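Local coordinates for putative aminopeptidase (Leishmania major, PDB 5NTH), which probably acts as a manganese-dependent M17 leucyl aminopeptidase, removing residues from the N-terminal end of peptides, at residues E390-L395 with G493-Q498. Residues are numbered along the deposited sequence; the frame is centred on the assembly and turned at random.
Sequences EGRIVL and GYFVEQ. With MN (manganese (II) ion), chain C; MN (manganese (II) ion), chain D; BB2 (actinonin), chain E; BCT (bicarbonate ion), chain B.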
ATOM      1  N   GLU A 390       0.969 -22.144   6.663  1.00 32.61           N
ATOM      2  CA  GLU A 390       1.330 -23.506   6.332  1.00 34.02           C
ATOM      3  C   GLU A 390       1.871 -24.304   7.541  1.00 32.75           C
ATOM      4  O   GLU A 390       1.907 -25.527   7.518  1.00 30.95           O
ATOM      5  CB  GLU A 390       2.388 -23.438   5.222  1.00 35.67           C
ATOM      6  CG  GLU A 390       3.848 -23.208   5.665  1.00 38.50           C
ATOM      7  CD  GLU A 390       4.158 -21.868   6.362  1.00 41.02           C
ATOM      8  OE1 GLU A 390       3.425 -20.862   6.169  1.00 42.18           O
ATOM      9  OE2 GLU A 390       5.183 -21.795   7.112  1.00 48.75           O
ATOM     10  N   GLY A 391       2.344 -23.594   8.564  1.00 32.93           N
ATOM     11  CA  GLY A 391       2.955 -24.214   9.744  1.00 32.46           C
ATOM     12  C   GLY A 391       1.959 -25.017  10.545  1.00 31.75           C
ATOM     13  O   GLY A 391       2.156 -26.201  10.761  1.00 33.06           O
ATOM     14  N   ARG A 392       0.891 -24.353  10.983  1.00 30.12           N
ATOM     15  CA  ARG A 392      -0.337 -24.972  11.484  1.00 28.88           C
ATOM     16  C   ARG A 392      -0.660 -26.324  10.866  1.00 28.58           C
ATOM     17  O   ARG A 392      -0.998 -27.266  11.571  1.00 28.62           O
ATOM     18  CB  ARG A 392      -1.515 -24.096  11.048  1.00 29.20           C
ATOM     19  CG  ARG A 392      -1.798 -22.902  11.906  1.00 28.06           C
ATOM     20  CD  ARG A 392      -2.570 -21.863  11.148  1.00 26.92           C
ATOM     21  NE  ARG A 392      -1.906 -20.616  11.460  1.00 26.99           N
ATOM     22  CZ  ARG A 392      -2.412 -19.598  12.157  1.00 28.11           C
ATOM     23  NH1 ARG A 392      -1.630 -18.540  12.396  1.00 27.76           N
ATOM     24  NH2 ARG A 392      -3.687 -19.586  12.595  1.00 27.86           N
ATOM     25  N   ILE A 393      -0.635 -26.360   9.530  1.00 27.97           N
ATOM     26  CA  ILE A 393      -1.139 -27.477   8.788  1.00 27.88           C
ATOM     27  C   ILE A 393      -0.229 -28.658   8.862  1.00 28.28           C
ATOM     28  O   ILE A 393      -0.656 -29.744   9.191  1.00 29.36           O
ATOM     29  CB  ILE A 393      -1.361 -27.143   7.327  1.00 27.81           C
ATOM     30  CG1 ILE A 393      -2.578 -26.207   7.202  1.00 28.24           C
ATOM     31  CG2 ILE A 393      -1.611 -28.424   6.551  1.00 27.70           C
ATOM     32  CD1 ILE A 393      -2.826 -25.665   5.811  1.00 28.14           C
ATOM     33  N   VAL A 394       1.024 -28.466   8.509  1.00 28.34           N
ATOM     34  CA  VAL A 394       1.967 -29.580   8.525  1.00 27.77           C
ATOM     35  C   VAL A 394       2.111 -30.109   9.948  1.00 27.37           C
ATOM     36  O   VAL A 394       2.294 -31.296  10.147  1.00 27.41           O
ATOM     37  CB  VAL A 394       3.363 -29.180   8.010  1.00 28.21           C
ATOM     38  CG1 VAL A 394       3.298 -28.514   6.633  1.00 27.80           C
ATOM     39  CG2 VAL A 394       4.065 -28.271   9.007  1.00 28.51           C
ATOM     40  N   LEU A 395       2.042 -29.214  10.926  1.00 27.05           N
ATOM     41  CA  LEU A 395       2.215 -29.573  12.318  1.00 27.16           C
ATOM     42  C   LEU A 395       1.019 -30.342  12.822  1.00 27.24           C
ATOM     43  O   LEU A 395       1.144 -31.201  13.681  1.00 27.14           O
ATOM     44  CB  LEU A 395       2.356 -28.341  13.188  1.00 27.63           C
ATOM     45  CG  LEU A 395       3.678 -27.614  13.254  1.00 28.19           C
ATOM     46  CD1 LEU A 395       3.488 -26.379  14.124  1.00 28.22           C
ATOM     47  CD2 LEU A 395       4.792 -28.495  13.798  1.00 28.59           C
ATOM     48  N   GLY A 493      -1.535 -21.971  17.840  1.00 24.42           N
ATOM     49  CA  GLY A 493      -1.481 -23.149  18.701  1.00 23.94           C
ATOM     50  C   GLY A 493      -2.754 -23.967  18.717  1.00 23.52           C
ATOM     51  O   GLY A 493      -2.712 -25.191  18.663  1.00 23.47           O
ATOM     52  N   TYR A 494      -3.884 -23.275  18.794  1.00 23.57           N
ATOM     53  CA  TYR A 494      -5.219 -23.900  18.793  1.00 23.59           C
ATOM     54  C   TYR A 494      -5.474 -24.728  17.543  1.00 22.93           C
ATOM     55  O   TYR A 494      -6.048 -25.803  17.604  1.00 22.72           O
ATOM     56  CB  TYR A 494      -6.302 -22.820  18.926  1.00 23.93           C
ATOM     57  CG  TYR A 494      -7.709 -23.321  18.699  1.00 24.51           C
ATOM     58  CD1 TYR A 494      -8.433 -23.938  19.724  1.00 24.53           C
ATOM     59  CD2 TYR A 494      -8.316 -23.183  17.442  1.00 24.93           C
ATOM     60  CE1 TYR A 494      -9.716 -24.410  19.500  1.00 24.96           C
ATOM     61  CE2 TYR A 494      -9.595 -23.648  17.202  1.00 24.79           C
ATOM     62  CZ  TYR A 494     -10.292 -24.256  18.229  1.00 25.30           C
ATOM     63  OH  TYR A 494     -11.556 -24.724  17.981  1.00 26.00           O
ATOM     64  N   PHE A 495      -5.033 -24.228  16.409  1.00 22.55           N
ATOM     65  CA  PHE A 495      -5.196 -24.970  15.195  1.00 22.61           C
ATOM     66  C   PHE A 495      -4.536 -26.307  15.393  1.00 22.79           C
ATOM     67  O   PHE A 495      -5.161 -27.306  15.203  1.00 22.74           O
ATOM     68  CB  PHE A 495      -4.582 -24.271  13.991  1.00 22.63           C
ATOM     69  CG  PHE A 495      -4.777 -25.032  12.729  1.00 22.63           C
ATOM     70  CD1 PHE A 495      -3.906 -26.061  12.377  1.00 22.61           C
ATOM     71  CD2 PHE A 495      -5.882 -24.790  11.927  1.00 22.64           C
ATOM     72  CE1 PHE A 495      -4.108 -26.807  11.210  1.00 22.52           C
ATOM     73  CE2 PHE A 495      -6.081 -25.524  10.765  1.00 22.66           C
ATOM     74  CZ  PHE A 495      -5.192 -26.541  10.411  1.00 22.63           C
ATOM     75  N   VAL A 496      -3.278 -26.309  15.817  1.00 23.61           N
ATOM     76  CA  VAL A 496      -2.508 -27.553  15.990  1.00 23.58           C
ATOM     77  C   VAL A 496      -3.106 -28.429  17.078  1.00 23.80           C
ATOM     78  O   VAL A 496      -3.152 -29.639  16.969  1.00 23.62           O
ATOM     79  CB  VAL A 496      -1.042 -27.297  16.375  1.00 23.64           C
ATOM     80  CG1 VAL A 496      -0.246 -28.587  16.271  1.00 23.94           C
ATOM     81  CG2 VAL A 496      -0.396 -26.255  15.471  1.00 23.54           C
ATOM     82  N   GLU A 497      -3.555 -27.816  18.147  1.00 24.46           N
ATOM     83  CA  GLU A 497      -4.168 -28.592  19.200  1.00 25.52           C
ATOM     84  C   GLU A 497      -5.321 -29.478  18.704  1.00 26.04           C
ATOM     85  O   GLU A 497      -5.500 -30.599  19.191  1.00 27.03           O
ATOM     86  CB  GLU A 497      -4.686 -27.679  20.285  1.00 26.07           C
ATOM     87  CG  GLU A 497      -4.997 -28.395  21.574  1.00 26.21           C
ATOM     88  CD  GLU A 497      -5.506 -27.446  22.630  1.00 26.82           C
ATOM     89  OE1 GLU A 497      -5.854 -26.301  22.273  1.00 27.29           O
ATOM     90  OE2 GLU A 497      -5.560 -27.844  23.825  1.00 27.95           O
ATOM     91  N   GLN A 498      -6.088 -29.017  17.722  1.00 25.50           N
ATOM     92  CA  GLN A 498      -7.255 -29.787  17.319  1.00 25.08           C
ATOM     93  C   GLN A 498      -6.914 -31.099  16.665  1.00 24.89           C
ATOM     94  O   GLN A 498      -7.791 -31.919  16.513  1.00 25.53           O
ATOM     95  CB  GLN A 498      -8.137 -29.000  16.368  1.00 25.44           C
ATOM     96  CG  GLN A 498      -8.584 -27.639  16.847  1.00 25.77           C
ATOM     97  CD  GLN A 498      -8.976 -27.630  18.311  1.00 26.60           C
ATOM     98  OE1 GLN A 498      -8.202 -27.178  19.160  1.00 29.04           O
ATOM     99  NE2 GLN A 498     -10.151 -28.149  18.622  1.00 26.09           N
TER
HETATM  100 MN    MN C 602       6.159 -20.409   7.990  1.00 58.02          MN
HETATM  101 MN    MN D 603       3.947 -19.027   6.302  1.00 50.69          MN
HETATM  102  C5  BB2 E 604       3.756 -16.056   9.451  0.60 40.35           C
HETATM  103  C3  BB2 E 604       4.030 -17.219   8.546  0.60 40.41           C
HETATM  104  O4  BB2 E 604       4.201 -16.981   7.383  0.60 39.32           O
HETATM  105  N1  BB2 E 604       4.128 -18.456   9.012  0.60 41.21           N
HETATM  106  O2  BB2 E 604       4.429 -19.512   8.122  0.60 46.17           O
HETATM  107  C6  BB2 E 604       2.422 -15.423   9.075  0.60 41.71           C
HETATM  108  C12 BB2 E 604       2.457 -13.996   9.518  0.60 42.80           C
HETATM  109  O13 BB2 E 604       2.135 -13.749  10.649  0.60 42.87           O
HETATM  110  C7  BB2 E 604       1.281 -16.214   9.729  0.60 41.01           C
HETATM  111  C8  BB2 E 604      -0.105 -15.620   9.502  0.60 40.76           C
HETATM  112  C9  BB2 E 604      -0.547 -15.730   8.049  0.60 41.18           C
HETATM  113  C10 BB2 E 604      -0.971 -14.381   7.495  0.60 42.64           C
HETATM  114  C11 BB2 E 604      -2.319 -13.957   8.051  0.60 42.98           C
HETATM  115  N14 BB2 E 604       2.858 -13.057   8.672  0.60 45.40           N
HETATM  116  C15 BB2 E 604       2.944 -11.658   9.079  0.60 48.91           C
HETATM  117  C16 BB2 E 604       4.172 -10.953   8.454  0.60 49.63           C
HETATM  118  C18 BB2 E 604       3.969  -9.468   8.118  0.60 49.71           C
HETATM  119  C17 BB2 E 604       5.405 -11.120   9.364  0.60 47.74           C
HETATM  120  C19 BB2 E 604       1.602 -11.000   8.867  0.60 51.80           C
HETATM  121  O20 BB2 E 604       0.922 -10.858   9.863  0.60 48.62           O
HETATM  122  N21 BB2 E 604       1.163 -10.589   7.656  0.60 60.03           N
HETATM  123  C22 BB2 E 604       0.191  -9.492   7.549  0.60 64.16           C
HETATM  124  C23 BB2 E 604       1.503 -11.054   6.302  0.60 60.72           C
HETATM  125  C24 BB2 E 604       1.109  -9.939   5.333  0.60 61.25           C
HETATM  126  C25 BB2 E 604       0.388  -8.884   6.150  0.60 62.53           C
HETATM  127  C26 BB2 E 604      -1.208 -10.114   7.690  0.60 65.30           C
HETATM  128  O27 BB2 E 604      -1.436 -10.623   9.012  0.60 64.64           O
HETATM  129  C   BCT B 601       1.270 -20.618  10.370  1.00 40.81           C
HETATM  130  O1  BCT B 601       1.586 -21.774  10.090  1.00 41.06           O
HETATM  131  O2  BCT B 601       0.305 -20.339  11.101  1.00 38.06           O
HETATM  132  O3  BCT B 601       1.988 -19.652   9.832  1.00 49.17           O
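F495 lays one edge of its ring against the first turn of helix 391-404, where R392 and I393 meet it. CG of F495 lies anti to its backbone N (chi1 -179°), which carries the ring across to the other helix. F495 CD1 comes within 3.4 Å of R392 CB, and F495 CE1 lies 3.2 Å from R392 O, which sits near the ring plane. The R392 side chain crosses F495 at about a right angle, its CG 3.7 Å from F495 CB. This is the tight part. At its margin I393 adds a looser touch, CG1 to F495 CZ at 4.2 Å, and nearly one turn beyond R392, L395 CB rests 4.0 Å from V496 CG1. The two short helical segments run nearly parallel, 22° apart, with axes 8.7 Å from each other. On the outer side E497 and Q498 are partly exposed, and the E497 carboxylate is hydrogen-bonded to the hydroxyls of Y435 and Y461. Beyond the ring, the R392 chain bends at chi3 and takes its guanidinium to a bicarbonate whose place is less sure, where NH1 makes a weak hydrogen bond to O2; the backbone N of R392 donates to bicarbonate O1, and NH2 has a weak hydrogen bond with the Y470 hydroxyl. At the N-terminal end of segment 390-395, the E390 carboxylate bridges both manganese ions, OE1 to one and OE2 to the other, each at 1.9 Å. Actinonin O2 also bridges the pair, and K298, D303, D321 and D388 supply further ligands. Helix 488-497 thus packs against helix 391-404, which carries R392 of the bicarbonate pocket, behind the two-manganese site typical of the M17 aminopeptidase catalytic domain.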